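SAM-dependent methyltransferase (Exiguobacterium sibiricum 255-15, PDB 3D2L) probably transfers a methyl group from S-adenosylmethionine to an acceptor substrate. Local coordinates at residues I37-C42 / T46-L51; P21-W26 / I102-L107; V10-M15 / Q71-E76; Q118-A123 / L133-H138. All coordinates share one frame; numbering follows the deposited sequence. Where two conformers were deposited one is given.

How the contacts relate
Contacts 1, 2 and 4 are buried and reach the central mixed sheet, whereas contact 3 lies at the surface, its centre about 15 Å from that of the chain. Contacts 1 and 2 touch through Leu50 on Val24 and through Ile40 on Ile102; contacts 2 and 4 meet where Cys104 N binds Asp136 OD1. Contact 3 lies against helix 46-51 of contact 1, where Leu49 packs on Lys73 and Ala74. The chemistry follows position: a buried hydroxyl-carboxylate bond in contact 1, sulfur over indole in contact 2, hydrocarbon and aromatic packing in contact 4, and one salt bridge in contact 3.

Contact 1 (I37-C42 / T46-L51); sequences IADIGC and TATLLL
Asp39 and Thr48 meet in the one direct hydrogen bond between 37-42 and 46-51, Thr48 OG1 giving its proton to Asp39 OD2 over 2.6 Å. The carboxylate accepts with the anti lone pair of OD2, the one directed away from OD1. Its other oxygen, OD1, is bonded to Thr101 OG1 on strand 97-102, so hydroxyls from two elements grip this buried group and limit its rotation. Asp39 CG stands anti to the backbone N (chi1 -175°), which carries the carboxylate from the strand to the helix. Were Asp39 an alanine, the Thr48 hydroxyl would probably lose its acceptor and a gap would open beside Leu51.

Strand 36-40 and helix 46-51 belong to the first beta-alpha-beta unit of a Rossmann-like methyltransferase domain: the strand runs through a glycine-containing turn into the helix, and strand 56-61 follows in parallel. In class I methyltransferases the corresponding turn usually borders the S-adenosylmethionine site.

Van der Waals contacts complete the interface. Leu51 CD1 lies against the carboxylate, 4.0 Å from Asp39 CG, the two side chains crossing at about a right angle. Thr48 CG2 packs at the same distance, 4.0 Å, from Asp39 CB. Separately, Cys42 CB touches the hydroxyl oxygen, 3.2 Å from Thr48 OG1.

A water supplies the remaining polar link: it donates to Cys42 O at 3.0 Å and accepts from Ala47 N, in the first turn of the helix.

Contact 2 (P21-W26 / I102-L107); sequences PEWVAW and ILCDSL
The loop that leaves strand 97-102 at its C-terminal end packs here against helix 20-30 of the Rossmann-like domain, Trp23 and Trp26 meeting Leu103 and Cys104. A type I' turn from Leu103 to Ser106 shapes the loop, closed by Ser106 N on Leu103 O.

Cys104 SG sits over one face of the Trp23 indole, 3.7 Å from the centroid of the five-membered ring and 15° off its normal, which defines a sulfur-aromatic contact. Its nearest ring atom is Trp23 CE2, 3.6 Å from SG. Cys104 CB turns SG away from its own carbonyl carbon (chi1 -52°), and this rotation sets the sulfur above the ring. Leu103 bridges the two indoles through one methyl: its CD2 meets the edge of Trp26 in the ring plane, 3.8 Å from CZ3, and approaches Trp23 CD1 obliquely at 4.3 Å.

Trp23 NE1 bonds to Asp136 OD2 on strand 131-138, and the other oxygen of that carboxylate accepts from Cys104 N. A leucine in place of Trp23 would probably leave Asp136 OD2 without this donor and strip the sulfur of its aromatic platform.

The chemistry thus combines dispersion with directed polarity: the Cys104 sulfur and one Leu103 methyl lie against the indoles, while the buried Trp23 N-H and the turn's Cys104 N-H both find the carboxylate of Asp136.

Contact 3 (V10-M15 / Q71-E76); sequences VYDELM and QEKAME
Asp12 and Lys73 reach for each other from opposite directions, each projecting from its own helix, 9-14 and 64-76. Their CA atoms are the nearest pair between 10-15 and 71-76 yet stand 11.2 Å apart, so the helices themselves do not pack and the two side chains span the interval.

The Lys73 chain is extended at first and then bends at its third torsion (chi3 -61°), which brings the ammonium round to the carboxylate. Lys73 NZ donates to Asp12 OD2 over 3.1 Å, forming a hydrogen-bonded salt bridge. It meets that oxygen on the syn side but 34° out of the carboxylate plane, a tilted approach. The end of the lysine chain also runs close to the same oxygen, with Lys73 CE 3.6 Å from Asp12 OD2. Asp12 OD1 is 4.1 Å from Lys73 NZ, which shows that the ammonium engages one oxygen and does not straddle both.

Asp12 OD1 instead bonds to Thr44 OG1, in the loop between strand 36-40 and helix 46-51. The bridge thus joins helix 9-14 to helix 64-76, and the Thr44 bond adds a tie to the loop ahead of helix 46-51, on whose Leu49 Lys73 rests.

With little surface buried, 64 Å² in all, this link is chiefly electrostatic; a carboxylate held by both a hydroxyl and an ammonium is likely to remain ionised.

Contact 4 (Q118-A123 / L133-H138); sequences QTFDSA and LLFDVH
The Phe120 and Phe135 rings lie near parallel, their planes 30° apart, but are slid so far that they barely overlap; the centroids are 5.5 Å from each other. Contact is therefore made by ring carbons at the rims, with Phe120 CZ 3.8 Å from Phe135 CZ, and each ring meets the other obliquely. Leu133 CD2 also reaches Phe120 at an oblique angle. Beyond the pair, Phe135 stacks on Phe238 of strand 235-242.

The fold element is a helix laid on the sheet of the Rossmann-like domain: helix 113-126 leads through a short connection into strand 131-138, and their local axes run nearly antiparallel (149°) with a closest approach of 10.8 Å. That separation is consistent with a single layer of side chains between helix and sheet.

Phe120 leaves its helix obliquely, and its ring reaches toward the strand. Phe135 takes the rarer rotamer with CG between the backbone N and carbonyl carbon (chi1 63°), which stands its ring up from the strand to meet Phe120. Leu210 of helix 203-212 touches Phe120, Leu133 and Phe135, so a second helix borders the same cluster.

Leu133 fills the layer nearer the helix's C-terminal side: its CD2 methyl touches two helix residues, 3.9 Å from Phe120 CD1 and 4.2 Å from Ala123 CB.

Contact 1 (I37-C42 / T46-L51)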
# COMPACT_ATOMS: atom_id res chain seq x y z
N ILE A 37 -13.87 -5.85 -4.05
CA ILE A 37 -12.45 -5.53 -4.04
C ILE A 37 -11.69 -6.17 -2.88
O ILE A 37 -12.17 -6.23 -1.74
CB ILE A 37 -12.18 -3.99 -3.92
CG1 ILE A 37 -12.75 -3.23 -5.11
CG2 ILE A 37 -10.67 -3.69 -3.80
CD1 ILE A 37 -12.26 -1.78 -5.23
N ALA A 38 -10.51 -6.68 -3.20
CA ALA A 38 -9.56 -7.15 -2.20
C ALA A 38 -8.47 -6.07 -2.14
O ALA A 38 -7.78 -5.77 -3.13
CB ALA A 38 -8.98 -8.51 -2.57
N ASP A 39 -8.35 -5.45 -0.98
CA ASP A 39 -7.32 -4.40 -0.73
C ASP A 39 -6.23 -5.08 0.05
O ASP A 39 -6.39 -5.42 1.23
CB ASP A 39 -7.93 -3.25 0.05
CG ASP A 39 -6.97 -2.09 0.23
OD1 ASP A 39 -6.18 -1.79 -0.72
OD2 ASP A 39 -7.02 -1.49 1.33
N ILE A 40 -5.11 -5.27 -0.61
CA ILE A 40 -4.04 -6.03 -0.07
C ILE A 40 -2.87 -5.18 0.43
O ILE A 40 -2.57 -4.15 -0.09
CB ILE A 40 -3.65 -7.18 -1.01
CG1 ILE A 40 -2.90 -6.67 -2.19
CG2 ILE A 40 -4.90 -7.94 -1.52
CD1 ILE A 40 -2.74 -7.68 -3.22
N GLY A 41 -2.23 -5.63 1.49
CA GLY A 41 -1.21 -4.85 2.17
C GLY A 41 -1.87 -3.62 2.77
O GLY A 41 -1.31 -2.52 2.76
N CYS A 42 -3.06 -3.82 3.33
CA CYS A 42 -3.86 -2.73 3.80
C CYS A 42 -3.45 -2.09 5.10
O CYS A 42 -4.10 -1.14 5.49
CB CYS A 42 -5.32 -3.21 3.94
SG CYS A 42 -5.52 -4.48 5.22
N THR A 46 -7.02 2.11 6.94
CA THR A 46 -7.60 3.43 6.80
C THR A 46 -8.23 3.61 5.39
O THR A 46 -9.38 4.06 5.28
CB THR A 46 -6.57 4.56 7.12
OG1 THR A 46 -5.97 4.32 8.41
CG2 THR A 46 -7.26 5.92 7.14
N ALA A 47 -7.50 3.24 4.33
CA ALA A 47 -8.02 3.36 2.96
C ALA A 47 -9.08 2.31 2.71
O ALA A 47 -10.04 2.56 2.00
CB ALA A 47 -6.88 3.29 1.90
N THR A 48 -8.92 1.13 3.32
CA THR A 48 -9.87 0.03 3.16
C THR A 48 -11.25 0.42 3.66
O THR A 48 -12.26 0.19 3.00
CB THR A 48 -9.36 -1.26 3.90
OG1 THR A 48 -7.92 -1.39 3.75
CG2 THR A 48 -10.08 -2.50 3.38
N LEU A 49 -11.30 1.07 4.81
CA LEU A 49 -12.58 1.55 5.35
C LEU A 49 -13.27 2.60 4.48
O LEU A 49 -14.53 2.62 4.43
CB LEU A 49 -12.41 2.05 6.80
CG LEU A 49 -11.91 1.00 7.81
CD1 LEU A 49 -12.03 1.57 9.23
CD2 LEU A 49 -12.71 -0.31 7.70
N LEU A 50 -12.49 3.49 3.83
CA LEU A 50 -13.03 4.46 2.88
C LEU A 50 -13.56 3.76 1.64
O LEU A 50 -14.61 4.12 1.13
CB LEU A 50 -12.01 5.55 2.51
CG LEU A 50 -11.64 6.41 3.72
CD1 LEU A 50 -10.54 7.34 3.34
CD2 LEU A 50 -12.88 7.18 4.27
N LEU A 51 -12.82 2.76 1.17
CA LEU A 51 -13.27 1.93 0.06
C LEU A 51 -14.55 1.20 0.39
O LEU A 51 -15.45 1.09 -0.46
CB LEU A 51 -12.16 0.91 -0.26
CG LEU A 51 -10.92 1.50 -0.95
CD1 LEU A 51 -9.78 0.48 -1.06
CD2 LEU A 51 -11.32 2.01 -2.33
O HOH W 1 -5.16 1.41 4.22

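Contact 2 (P21-W26 / I102-L107)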
# COMPACT_ATOMS: atom_id res chain seq x y z
N PRO A 21 -8.40 9.86 0.78
CA PRO A 21 -9.48 10.01 -0.17
C PRO A 21 -9.06 10.25 -1.63
O PRO A 21 -9.85 10.03 -2.54
CB PRO A 21 -10.27 11.19 0.40
CG PRO A 21 -10.01 11.13 1.85
CD PRO A 21 -8.55 10.78 1.92
N GLU A 22 -7.84 10.73 -1.86
CA GLU A 22 -7.32 10.90 -3.21
C GLU A 22 -7.06 9.53 -3.87
O GLU A 22 -7.23 9.36 -5.08
CB GLU A 22 -6.02 11.69 -3.16
CG GLU A 22 -6.17 13.13 -2.72
CD GLU A 22 -6.27 14.08 -3.89
OE1 GLU A 22 -5.36 14.04 -4.76
OE2 GLU A 22 -7.23 14.89 -3.91
N TRP A 23 -6.61 8.56 -3.09
CA TRP A 23 -6.44 7.20 -3.65
C TRP A 23 -7.80 6.60 -3.96
O TRP A 23 -7.97 5.97 -4.99
CB TRP A 23 -5.69 6.27 -2.70
CG TRP A 23 -4.21 6.40 -2.68
CD1 TRP A 23 -3.32 5.61 -3.36
CD2 TRP A 23 -3.43 7.33 -1.92
NE1 TRP A 23 -2.04 6.02 -3.10
CE2 TRP A 23 -2.08 7.04 -2.19
CE3 TRP A 23 -3.74 8.37 -1.04
CZ2 TRP A 23 -1.03 7.77 -1.61
CZ3 TRP A 23 -2.70 9.09 -0.45
CH2 TRP A 23 -1.37 8.78 -0.73
N VAL A 24 -8.75 6.81 -3.06
CA VAL A 24 -10.10 6.29 -3.23
C VAL A 24 -10.76 6.92 -4.44
O VAL A 24 -11.42 6.22 -5.22
CB VAL A 24 -10.95 6.51 -1.94
CG1 VAL A 24 -12.39 6.09 -2.16
CG2 VAL A 24 -10.35 5.73 -0.81
N ALA A 25 -10.58 8.23 -4.64
CA ALA A 25 -11.18 8.89 -5.79
C ALA A 25 -10.64 8.28 -7.09
O ALA A 25 -11.37 8.13 -8.06
CB ALA A 25 -10.95 10.43 -5.74
N TRP A 26 -9.37 7.86 -7.06
CA TRP A 26 -8.73 7.21 -8.22
C TRP A 26 -9.30 5.81 -8.47
O TRP A 26 -9.61 5.46 -9.61
CB TRP A 26 -7.21 7.16 -7.99
CG TRP A 26 -6.46 6.31 -8.97
CD1 TRP A 26 -6.37 6.51 -10.30
CD2 TRP A 26 -5.67 5.16 -8.68
NE1 TRP A 26 -5.61 5.53 -10.87
CE2 TRP A 26 -5.16 4.69 -9.91
CE3 TRP A 26 -5.35 4.47 -7.51
CZ2 TRP A 26 -4.31 3.58 -10.00
CZ3 TRP A 26 -4.51 3.34 -7.61
CH2 TRP A 26 -4.00 2.92 -8.85
N ILE A 102 -3.61 -2.41 -4.38
CA ILE A 102 -2.38 -2.49 -3.59
C ILE A 102 -1.89 -1.07 -3.52
O ILE A 102 -1.12 -0.60 -4.36
CB ILE A 102 -1.32 -3.42 -4.20
CG1 ILE A 102 -1.93 -4.70 -4.74
CG2 ILE A 102 -0.27 -3.71 -3.17
CD1 ILE A 102 -0.87 -5.70 -5.22
N LEU A 103 -2.33 -0.40 -2.48
CA LEU A 103 -2.19 1.03 -2.38
C LEU A 103 -1.12 1.56 -1.47
O LEU A 103 -0.60 0.85 -0.60
CB LEU A 103 -3.55 1.61 -1.93
CG LEU A 103 -4.79 1.24 -2.72
CD1 LEU A 103 -6.02 1.89 -2.04
CD2 LEU A 103 -4.68 1.66 -4.17
N CYS A 104 -0.78 2.83 -1.72
CA CYS A 104 0.17 3.59 -0.91
C CYS A 104 1.54 2.94 -0.81
O CYS A 104 2.08 2.77 0.27
CB CYS A 104 -0.41 3.84 0.46
SG CYS A 104 -2.11 4.56 0.36
N ASP A 105 2.11 2.59 -1.96
CA ASP A 105 3.44 1.99 -2.06
C ASP A 105 3.64 0.70 -1.26
O ASP A 105 4.79 0.27 -1.00
CB ASP A 105 4.59 3.00 -1.85
CG ASP A 105 4.52 3.76 -0.52
OD1 ASP A 105 3.83 4.78 -0.48
OD2 ASP A 105 5.19 3.36 0.46
N SER A 106 2.54 0.03 -0.92
CA SER A 106 2.61 -1.24 -0.23
C SER A 106 3.36 -2.29 -1.06
O SER A 106 4.05 -3.17 -0.51
CB SER A 106 1.21 -1.75 0.04
OG SER A 106 1.29 -2.89 0.85
N LEU A 107 3.21 -2.22 -2.38
CA LEU A 107 3.89 -3.18 -3.26
C LEU A 107 5.37 -3.04 -3.14
O LEU A 107 6.12 -4.01 -3.33
CB LEU A 107 3.43 -3.01 -4.73
CG LEU A 107 3.87 -4.16 -5.64
CD1 LEU A 107 3.05 -5.43 -5.50
CD2 LEU A 107 3.83 -3.64 -7.08

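Contact 3 (V10-M15 / Q71-E76)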
# COMPACT_ATOMS: atom_id res chain seq x y z
N VAL A 10 0.51 4.05 16.30
CA VAL A 10 1.58 4.98 15.98
C VAL A 10 1.64 5.20 14.45
O VAL A 10 2.07 6.26 13.96
CB VAL A 10 2.96 4.52 16.53
CG1 VAL A 10 2.85 4.26 18.02
CG2 VAL A 10 3.50 3.30 15.76
N TYR A 11 1.21 4.19 13.69
CA TYR A 11 1.18 4.30 12.23
C TYR A 11 0.03 5.21 11.80
O TYR A 11 0.19 5.99 10.86
CB TYR A 11 1.07 2.94 11.55
CG TYR A 11 2.31 2.11 11.71
CD1 TYR A 11 3.52 2.50 11.10
CD2 TYR A 11 2.30 0.93 12.45
CE1 TYR A 11 4.67 1.73 11.24
CE2 TYR A 11 3.44 0.15 12.59
CZ TYR A 11 4.62 0.56 11.99
OH TYR A 11 5.74 -0.21 12.12
N ASP A 12 -1.10 5.13 12.48
CA ASP A 12 -2.23 5.98 12.12
C ASP A 12 -1.92 7.44 12.38
O ASP A 12 -2.34 8.33 11.61
CB ASP A 12 -3.50 5.51 12.82
CG ASP A 12 -4.09 4.26 12.15
OD1 ASP A 12 -3.44 3.72 11.24
OD2 ASP A 12 -5.20 3.83 12.49
N GLU A 13 -1.16 7.71 13.44
CA GLU A 13 -0.76 9.08 13.71
C GLU A 13 0.25 9.51 12.65
O GLU A 13 0.04 10.52 12.01
CB GLU A 13 -0.22 9.23 15.11
CG GLU A 13 -1.28 9.08 16.21
CD GLU A 13 -0.71 9.43 17.57
OE1 GLU A 13 0.42 8.95 17.90
OE2 GLU A 13 -1.37 10.21 18.29
N LEU A 14 1.30 8.74 12.41
CA LEU A 14 2.26 9.11 11.37
C LEU A 14 1.59 9.51 10.05
O LEU A 14 2.14 10.35 9.33
CB LEU A 14 3.27 7.96 11.11
CG LEU A 14 4.40 8.16 10.07
CD1 LEU A 14 5.60 7.24 10.33
CD2 LEU A 14 3.93 8.01 8.61
N MSE A 15 0.41 8.94 9.75
CA MSE A 15 -0.28 9.18 8.48
C MSE A 15 -1.59 9.98 8.63
O MSE A 15 -2.38 10.07 7.68
CB MSE A 15 -0.59 7.80 7.86
CG MSE A 15 0.62 6.84 7.73
SE MSE A 15 1.85 7.14 6.22
CE MSE A 15 0.69 6.66 4.73
N GLN A 71 -9.87 -3.78 12.17
CA GLN A 71 -11.17 -4.35 12.56
C GLN A 71 -11.90 -3.53 13.60
O GLN A 71 -13.10 -3.31 13.49
CB GLN A 71 -10.96 -5.77 13.08
CG GLN A 71 -12.22 -6.44 13.59
CD GLN A 71 -11.92 -7.80 14.11
OE1 GLN A 71 -11.14 -8.54 13.50
NE2 GLN A 71 -12.52 -8.16 15.25
N GLU A 72 -11.19 -3.09 14.63
CA GLU A 72 -11.81 -2.26 15.66
C GLU A 72 -12.39 -0.97 15.07
O GLU A 72 -13.50 -0.59 15.43
CB GLU A 72 -10.83 -2.03 16.81
CG GLU A 72 -10.69 -3.31 17.64
CD GLU A 72 -9.76 -3.20 18.87
OE1 GLU A 72 -8.68 -2.58 18.77
OE2 GLU A 72 -10.11 -3.81 19.91
N LYS A 73 -11.67 -0.35 14.14
CA LYS A 73 -12.14 0.85 13.48
C LYS A 73 -13.38 0.55 12.64
O LYS A 73 -14.34 1.33 12.68
CB LYS A 73 -11.01 1.45 12.63
CG LYS A 73 -9.88 1.98 13.48
CD LYS A 73 -8.88 2.79 12.64
CE LYS A 73 -8.19 2.02 11.52
NZ LYS A 73 -7.46 2.97 10.60
N ALA A 74 -13.39 -0.58 11.91
CA ALA A 74 -14.56 -1.00 11.13
C ALA A 74 -15.76 -1.22 12.06
O ALA A 74 -16.86 -0.72 11.81
CB ALA A 74 -14.26 -2.29 10.28
N MSE A 75 -15.57 -1.95 13.14
CA MSE A 75 -16.68 -2.19 14.07
C MSE A 75 -17.21 -0.88 14.69
O MSE A 75 -18.41 -0.70 14.85
CB MSE A 75 -16.28 -3.15 15.20
CG MSE A 75 -15.76 -4.53 14.76
SE MSE A 75 -16.94 -5.53 13.58
CE MSE A 75 -18.37 -5.98 14.87
N GLU A 76 -16.32 0.03 15.04
CA GLU A 76 -16.77 1.28 15.67
C GLU A 76 -17.53 2.22 14.71
O GLU A 76 -18.23 3.12 15.15
CB GLU A 76 -15.58 1.97 16.33
CG GLU A 76 -15.14 1.13 17.54
CD GLU A 76 -13.96 1.70 18.30
OE1 GLU A 76 -13.09 2.36 17.68
OE2 GLU A 76 -13.90 1.42 19.51

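Contact 4 (Q118-A123 / L133-H138)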
# COMPACT_ATOMS: atom_id res chain seq x y z
N GLN A 118 5.42 -13.29 -8.16
CA GLN A 118 4.53 -14.14 -7.34
C GLN A 118 3.28 -13.38 -6.99
O GLN A 118 2.15 -13.92 -7.01
CB GLN A 118 5.25 -14.57 -6.05
CG GLN A 118 6.40 -15.52 -6.30
CD GLN A 118 7.40 -15.61 -5.15
OE1 GLN A 118 7.11 -15.22 -4.02
NE2 GLN A 118 8.58 -16.14 -5.44
N THR A 119 3.45 -12.12 -6.60
CA THR A 119 2.28 -11.27 -6.28
C THR A 119 1.32 -11.10 -7.48
O THR A 119 0.08 -11.23 -7.35
CB THR A 119 2.71 -9.94 -5.66
OG1 THR A 119 3.52 -10.20 -4.50
CG2 THR A 119 1.51 -9.06 -5.26
N PHE A 120 1.89 -10.81 -8.63
CA PHE A 120 1.07 -10.63 -9.83
C PHE A 120 0.36 -11.90 -10.28
O PHE A 120 -0.81 -11.84 -10.69
CB PHE A 120 1.88 -10.03 -10.98
CG PHE A 120 2.35 -8.64 -10.76
CD1 PHE A 120 1.80 -7.80 -9.76
CD2 PHE A 120 3.29 -8.09 -11.63
CE1 PHE A 120 2.25 -6.52 -9.61
CE2 PHE A 120 3.73 -6.78 -11.49
CZ PHE A 120 3.20 -5.99 -10.51
N ASP A 121 1.06 -13.04 -10.24
CA ASP A 121 0.43 -14.35 -10.51
C ASP A 121 -0.70 -14.65 -9.55
O ASP A 121 -1.72 -15.19 -9.96
CB ASP A 121 1.49 -15.50 -10.48
CG ASP A 121 2.25 -15.63 -11.77
OD1 ASP A 121 1.99 -14.87 -12.73
OD2 ASP A 121 3.16 -16.51 -11.82
N SER A 122 -0.52 -14.33 -8.27
CA SER A 122 -1.55 -14.54 -7.26
C SER A 122 -2.79 -13.68 -7.57
O SER A 122 -3.96 -14.15 -7.48
CB SER A 122 -0.94 -14.21 -5.90
OG SER A 122 -1.90 -14.09 -4.90
N ALA A 123 -2.51 -12.44 -7.96
CA ALA A 123 -3.59 -11.49 -8.32
C ALA A 123 -4.37 -12.05 -9.52
O ALA A 123 -5.61 -12.06 -9.52
CB ALA A 123 -2.98 -10.06 -8.62
N LEU A 133 -6.41 -4.85 -11.59
CA LEU A 133 -5.36 -4.77 -10.61
C LEU A 133 -4.88 -3.33 -10.65
O LEU A 133 -4.46 -2.83 -11.70
CB LEU A 133 -4.19 -5.73 -10.91
CG LEU A 133 -2.93 -5.60 -10.05
CD1 LEU A 133 -3.24 -5.80 -8.49
CD2 LEU A 133 -1.85 -6.56 -10.55
N LEU A 134 -4.96 -2.68 -9.49
CA LEU A 134 -4.55 -1.30 -9.31
C LEU A 134 -3.50 -1.22 -8.23
O LEU A 134 -3.68 -1.80 -7.18
CB LEU A 134 -5.72 -0.43 -8.86
CG LEU A 134 -6.80 -0.04 -9.85
CD1 LEU A 134 -7.63 -1.25 -10.21
CD2 LEU A 134 -7.69 1.06 -9.23
N PHE A 135 -2.42 -0.48 -8.48
CA PHE A 135 -1.39 -0.24 -7.49
C PHE A 135 -0.61 1.03 -7.82
O PHE A 135 -0.52 1.45 -8.97
CB PHE A 135 -0.38 -1.42 -7.30
CG PHE A 135 0.44 -1.75 -8.54
CD1 PHE A 135 1.66 -1.15 -8.77
CD2 PHE A 135 -0.01 -2.67 -9.47
CE1 PHE A 135 2.41 -1.46 -9.89
CE2 PHE A 135 0.76 -2.99 -10.58
CZ PHE A 135 1.95 -2.38 -10.79
N ASP A 136 -0.04 1.63 -6.78
CA ASP A 136 0.80 2.81 -6.93
C ASP A 136 2.12 2.54 -6.22
O ASP A 136 2.16 1.87 -5.15
CB ASP A 136 0.13 4.07 -6.37
CG ASP A 136 -0.28 3.92 -4.91
OD1 ASP A 136 -1.30 3.23 -4.63
OD2 ASP A 136 0.39 4.52 -4.06
N VAL A 137 3.19 3.02 -6.84
CA VAL A 137 4.56 2.78 -6.35
C VAL A 137 5.41 4.01 -6.45
O VAL A 137 5.08 4.96 -7.15
CB VAL A 137 5.28 1.63 -7.16
CG1 VAL A 137 4.71 0.24 -6.82
CG2 VAL A 137 5.24 1.89 -8.67
N HIS A 138 6.52 3.99 -5.72
CA HIS A 138 7.50 5.04 -5.81
C HIS A 138 8.14 5.03 -7.20
O HIS A 138 8.32 3.97 -7.78
CB HIS A 138 8.63 4.87 -4.78
CG HIS A 138 8.16 4.80 -3.36
ND1 HIS A 138 7.28 5.72 -2.83
CD2 HIS A 138 8.46 3.95 -2.36
CE1 HIS A 138 7.08 5.44 -1.56
NE2 HIS A 138 7.79 4.37 -1.24